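Local coordinates for protein probable eukaryotic D-amino acid tRNA deacylase, LMAJ005534AAA (Leishmania major, PDB 1TC5) that probably hydrolyses the ester bond of D-aminoacyl-tRNAs such as D-tyrosyl-tRNA(Tyr), freeing the D-amino acid and the tRNA, at residues A[16-21]-A[93-98]; A[34-39]-A[74-79]. One frame throughout, in Å; residues are numbered along the deposited sequence.

Interaction 1: residues A[16-21]-A[93-98]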
# COMPACT_ATOMS: atom_id res chain seq x y z
N GLN A 16 -0.18 -1.38 -6.55
CA GLN A 16 1.24 -1.67 -6.30
C GLN A 16 1.72 -2.79 -7.22
O GLN A 16 0.96 -3.73 -7.53
CB GLN A 16 1.46 -2.15 -4.86
CG GLN A 16 1.16 -1.15 -3.76
CD GLN A 16 1.43 -1.71 -2.37
OE1 GLN A 16 2.59 -1.81 -1.96
NE2 GLN A 16 0.37 -2.03 -1.63
N ALA A 17 2.96 -2.64 -7.68
CA ALA A 17 3.66 -3.67 -8.46
C ALA A 17 3.92 -4.88 -7.56
O ALA A 17 4.68 -4.79 -6.58
CB ALA A 17 4.98 -3.15 -9.00
N MET A 18 3.26 -5.98 -7.90
CA MET A 18 3.35 -7.24 -7.16
C MET A 18 4.32 -8.20 -7.85
O MET A 18 4.28 -8.35 -9.08
CB MET A 18 1.96 -7.90 -7.10
CG MET A 18 1.92 -9.24 -6.33
SD MET A 18 0.23 -9.69 -5.89
CE MET A 18 -0.51 -9.87 -7.56
N ASP A 19 5.17 -8.85 -7.06
CA ASP A 19 5.91 -10.02 -7.53
C ASP A 19 5.25 -11.31 -7.03
O ASP A 19 4.99 -12.22 -7.82
CB ASP A 19 7.36 -10.01 -7.05
CG ASP A 19 8.18 -11.07 -7.73
OD1 ASP A 19 8.33 -10.94 -8.95
OD2 ASP A 19 8.68 -12.07 -7.15
N GLN A 20 4.99 -11.36 -5.72
CA GLN A 20 4.25 -12.45 -5.09
C GLN A 20 3.27 -11.89 -4.04
O GLN A 20 3.56 -10.93 -3.35
CB GLN A 20 5.19 -13.42 -4.35
CG GLN A 20 6.27 -14.12 -5.18
CD GLN A 20 5.73 -15.25 -6.03
OE1 GLN A 20 5.64 -16.41 -5.57
NE2 GLN A 20 5.38 -14.93 -7.27
N GLY A 21 2.11 -12.53 -3.92
CA GLY A 21 1.20 -12.24 -2.82
C GLY A 21 0.52 -13.46 -2.23
O GLY A 21 0.27 -14.45 -2.92
N ASP A 93 -1.05 -11.50 -13.00
CA ASP A 93 -2.03 -11.77 -11.96
C ASP A 93 -2.51 -10.45 -11.37
O ASP A 93 -1.79 -9.46 -11.40
CB ASP A 93 -1.41 -12.67 -10.87
CG ASP A 93 -1.26 -14.10 -11.29
OD1 ASP A 93 -1.54 -14.46 -12.47
OD2 ASP A 93 -0.87 -14.99 -10.51
N ILE A 94 -3.73 -10.45 -10.87
CA ILE A 94 -4.30 -9.31 -10.15
C ILE A 94 -4.82 -9.85 -8.82
O ILE A 94 -5.52 -10.88 -8.78
CB ILE A 94 -5.42 -8.60 -10.98
CG1 ILE A 94 -4.86 -8.11 -12.33
CG2 ILE A 94 -5.99 -7.40 -10.22
CD1 ILE A 94 -5.94 -7.76 -13.34
N LEU A 95 -4.43 -9.17 -7.76
CA LEU A 95 -4.84 -9.47 -6.40
C LEU A 95 -5.58 -8.25 -5.86
O LEU A 95 -5.00 -7.20 -5.76
CB LEU A 95 -3.60 -9.72 -5.53
CG LEU A 95 -3.87 -10.01 -4.06
CD1 LEU A 95 -4.79 -11.19 -3.89
CD2 LEU A 95 -2.56 -10.26 -3.31
N ILE A 96 -6.85 -8.44 -5.52
CA ILE A 96 -7.76 -7.34 -5.14
C ILE A 96 -8.05 -7.50 -3.67
O ILE A 96 -8.47 -8.59 -3.22
CB ILE A 96 -9.10 -7.42 -5.94
CG1 ILE A 96 -8.84 -7.40 -7.44
CG2 ILE A 96 -10.01 -6.29 -5.56
CD1 ILE A 96 -10.01 -7.85 -8.29
N VAL A 97 -7.81 -6.43 -2.92
CA VAL A 97 -8.08 -6.39 -1.50
C VAL A 97 -9.04 -5.23 -1.18
O VAL A 97 -8.73 -4.07 -1.46
CB VAL A 97 -6.77 -6.20 -0.73
CG1 VAL A 97 -6.98 -6.40 0.75
CG2 VAL A 97 -5.70 -7.15 -1.28
N PRO A 98 -10.17 -5.53 -0.53
CA PRO A 98 -11.07 -4.47 -0.10
C PRO A 98 -10.41 -3.72 1.05
O PRO A 98 -9.97 -4.34 2.02
CB PRO A 98 -12.33 -5.22 0.35
CG PRO A 98 -11.87 -6.60 0.74
CD PRO A 98 -10.64 -6.87 -0.09

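Interaction 2: residues A[34-39]-A[74-79]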
# COMPACT_ATOMS: atom_id res chain seq x y z
N ALA A 34 -1.08 -15.24 -5.40
CA ALA A 34 -0.86 -14.66 -6.71
C ALA A 34 0.63 -14.51 -7.00
O ALA A 34 1.45 -14.33 -6.09
CB ALA A 34 -1.54 -13.29 -6.81
N GLY A 35 0.98 -14.58 -8.29
CA GLY A 35 2.33 -14.26 -8.73
C GLY A 35 2.44 -12.83 -9.21
O GLY A 35 1.78 -11.92 -8.69
N ARG A 36 3.27 -12.63 -10.22
CA ARG A 36 3.60 -11.29 -10.67
C ARG A 36 2.40 -10.61 -11.30
O ARG A 36 1.65 -11.21 -12.06
CB ARG A 36 4.75 -11.29 -11.66
CG ARG A 36 5.24 -9.87 -11.99
CD ARG A 36 6.64 -9.86 -12.55
NE ARG A 36 6.61 -10.24 -13.95
CZ ARG A 36 7.25 -11.27 -14.51
NH1 ARG A 36 8.01 -12.12 -13.82
NH2 ARG A 36 7.12 -11.45 -15.80
N GLY A 37 2.25 -9.35 -10.96
CA GLY A 37 1.17 -8.55 -11.52
C GLY A 37 0.93 -7.31 -10.69
O GLY A 37 1.88 -6.61 -10.35
N VAL A 38 -0.33 -7.05 -10.38
CA VAL A 38 -0.71 -5.86 -9.62
C VAL A 38 -1.61 -6.20 -8.42
O VAL A 38 -2.57 -6.98 -8.55
CB VAL A 38 -1.43 -4.86 -10.53
CG1 VAL A 38 -1.98 -3.67 -9.72
CG2 VAL A 38 -0.48 -4.40 -11.65
N MET A 39 -1.27 -5.64 -7.27
CA MET A 39 -2.12 -5.69 -6.08
C MET A 39 -2.93 -4.39 -5.97
O MET A 39 -2.37 -3.28 -5.94
CB MET A 39 -1.31 -5.89 -4.81
CG MET A 39 -2.18 -6.05 -3.55
SD MET A 39 -1.35 -6.63 -2.09
CE MET A 39 -0.40 -5.13 -1.72
N PHE A 74 6.30 -5.85 -15.58
CA PHE A 74 5.63 -7.04 -16.14
C PHE A 74 6.50 -7.91 -17.04
O PHE A 74 6.35 -9.15 -17.07
CB PHE A 74 4.38 -6.65 -16.94
CG PHE A 74 3.31 -5.94 -16.16
CD1 PHE A 74 3.20 -6.06 -14.78
CD2 PHE A 74 2.39 -5.16 -16.83
CE1 PHE A 74 2.21 -5.43 -14.12
CE2 PHE A 74 1.40 -4.52 -16.15
CZ PHE A 74 1.30 -4.64 -14.81
N SER A 75 7.39 -7.26 -17.78
CA SER A 75 8.14 -7.89 -18.86
C SER A 75 9.66 -7.74 -18.71
O SER A 75 10.30 -6.98 -19.47
CB SER A 75 7.71 -7.24 -20.19
OG SER A 75 6.30 -7.26 -20.32
N PRO A 76 10.25 -8.47 -17.77
CA PRO A 76 11.69 -8.37 -17.50
C PRO A 76 12.57 -8.69 -18.72
O PRO A 76 13.70 -8.23 -18.81
CB PRO A 76 11.92 -9.36 -16.34
CG PRO A 76 10.72 -10.25 -16.30
CD PRO A 76 9.58 -9.47 -16.90
N GLU A 77 12.03 -9.46 -19.67
CA GLU A 77 12.69 -9.79 -20.93
C GLU A 77 12.79 -8.62 -21.96
O GLU A 77 13.41 -8.78 -23.01
CB GLU A 77 11.97 -11.02 -21.55
CG GLU A 77 10.71 -10.74 -22.40
CD GLU A 77 9.43 -10.36 -21.61
OE1 GLU A 77 9.32 -10.63 -20.39
OE2 GLU A 77 8.51 -9.81 -22.25
N LYS A 78 12.17 -7.48 -21.66
CA LYS A 78 12.17 -6.33 -22.56
C LYS A 78 13.52 -5.62 -22.47
O LYS A 78 14.03 -5.35 -21.39
CB LYS A 78 11.04 -5.34 -22.21
CG LYS A 78 9.98 -5.17 -23.26
CD LYS A 78 9.24 -6.44 -23.59
CE LYS A 78 7.82 -6.15 -24.11
NZ LYS A 78 7.83 -5.92 -25.58
N MET A 79 14.08 -5.33 -23.64
CA MET A 79 15.32 -4.59 -23.76
C MET A 79 15.19 -3.24 -23.11
O MET A 79 15.99 -2.87 -22.27
CB MET A 79 15.64 -4.43 -25.24
CG MET A 79 17.00 -3.86 -25.52
SD MET A 79 18.29 -4.94 -24.91
CE MET A 79 18.35 -6.15 -26.32

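Interaction 1: residues A[16-21]-A[93-98]
M18 lays the end of its thioether against the flank of L95, the two side chains crossing at about a right angle. Its methyl CE sits 3.7 Å from L95 CB, and the sulfur SD lies 3.8 Å from the same CB and as near to L95 CD2, so the last two atoms of the methionine carry most of the overlap. M18 CG stands anti to the backbone N (chi1 -179°); the bend comes only at chi3 (62°), which turns CE in toward the strand 93-98. The methyl also comes within 4.1 Å of D93 O and lies near D93 CB. G21, having no CB, lets the CD2 branch of L95 come within 4.3 Å of its CA; CD2 takes the space a CB would fill. No hydrogen bond joins the two segments, because 10-18 and 93-98 are not neighbours in the mixed sheet of this DTD-family fold; strand 37-45 runs between them, and the short axes of 16-18 and 93-98 stay 8.8 Å apart. The chain passes from this sheet into the three-stranded one through a classic beta bulge, with D19 and Q20 both facing E183. Within the bulge Q20 NE2 donates to D19 O at 2.8 Å, and it also bonds to I163 O. The buried carboxylate of D93 points on past the methyl, salt-bridged through OD2 to R168 and accepting bonds from G35 N and N166 N. At the far end, Q16 OE1 bonds to Y41 OH of the second subunit.

Interaction 2: residues A[34-39]-A[74-79]
R36 holds the backbone of F74 by its carbonyl: NH2 donates to F74 O at 2.7 Å, with an N-H...O angle of 148°. R36 NE adds a weak bond to the same F74 O at 3.3 Å. NH2 stands above the carbonyl plane, and the oxygen lies near the guanidinium plane, at its edge. Over one face of that group comes the ring of P76, tip to tip with the arginine, its CD 3.3 Å from NH2. A bend at chi3 (78°) sets NE on course for the carbonyl. The F74 ring turns back to the start of strand 37-45 and meets it with its edge: CZ is 3.6 Å from V38 CG2, and G37 O lies in the ring plane, 4.0 Å from CE1. Thus a long loop, running from helix 55-67 to strand 93-98, is pinned to the turn before strand 37-45 of the mixed sheet and to that strand's first two residues. Farther out, S75 to K78 form a type I beta turn closed by K78 N to S75 O, while S75 OG bonds to Q84. Behind R36, its backbone is bonded to D93 and its side chain rests on Y165; Q84 and M92 pack on F74.

How the interactions relate
Both contacts share strand 37-45 of the mixed sheet, which lies between 10-18 and 93-98. Interaction 1 spans that strand in the interior, about 6 Å from the chain centre to its own centre, and is a packing contact without a hydrogen bond across it. Interaction 2, centred about 16 Å out, ties the start of the strand to a loop, and there a charged guanidinium on a backbone carbonyl joins an aromatic edge contact, ending at an exposed proline. The two touch directly: G37 O is 2.9 Å from M18 N and R36 O is 2.9 Å from D93 N, both probable hydrogen bonds, so 34-39 is the backbone link between the segments of interaction 1.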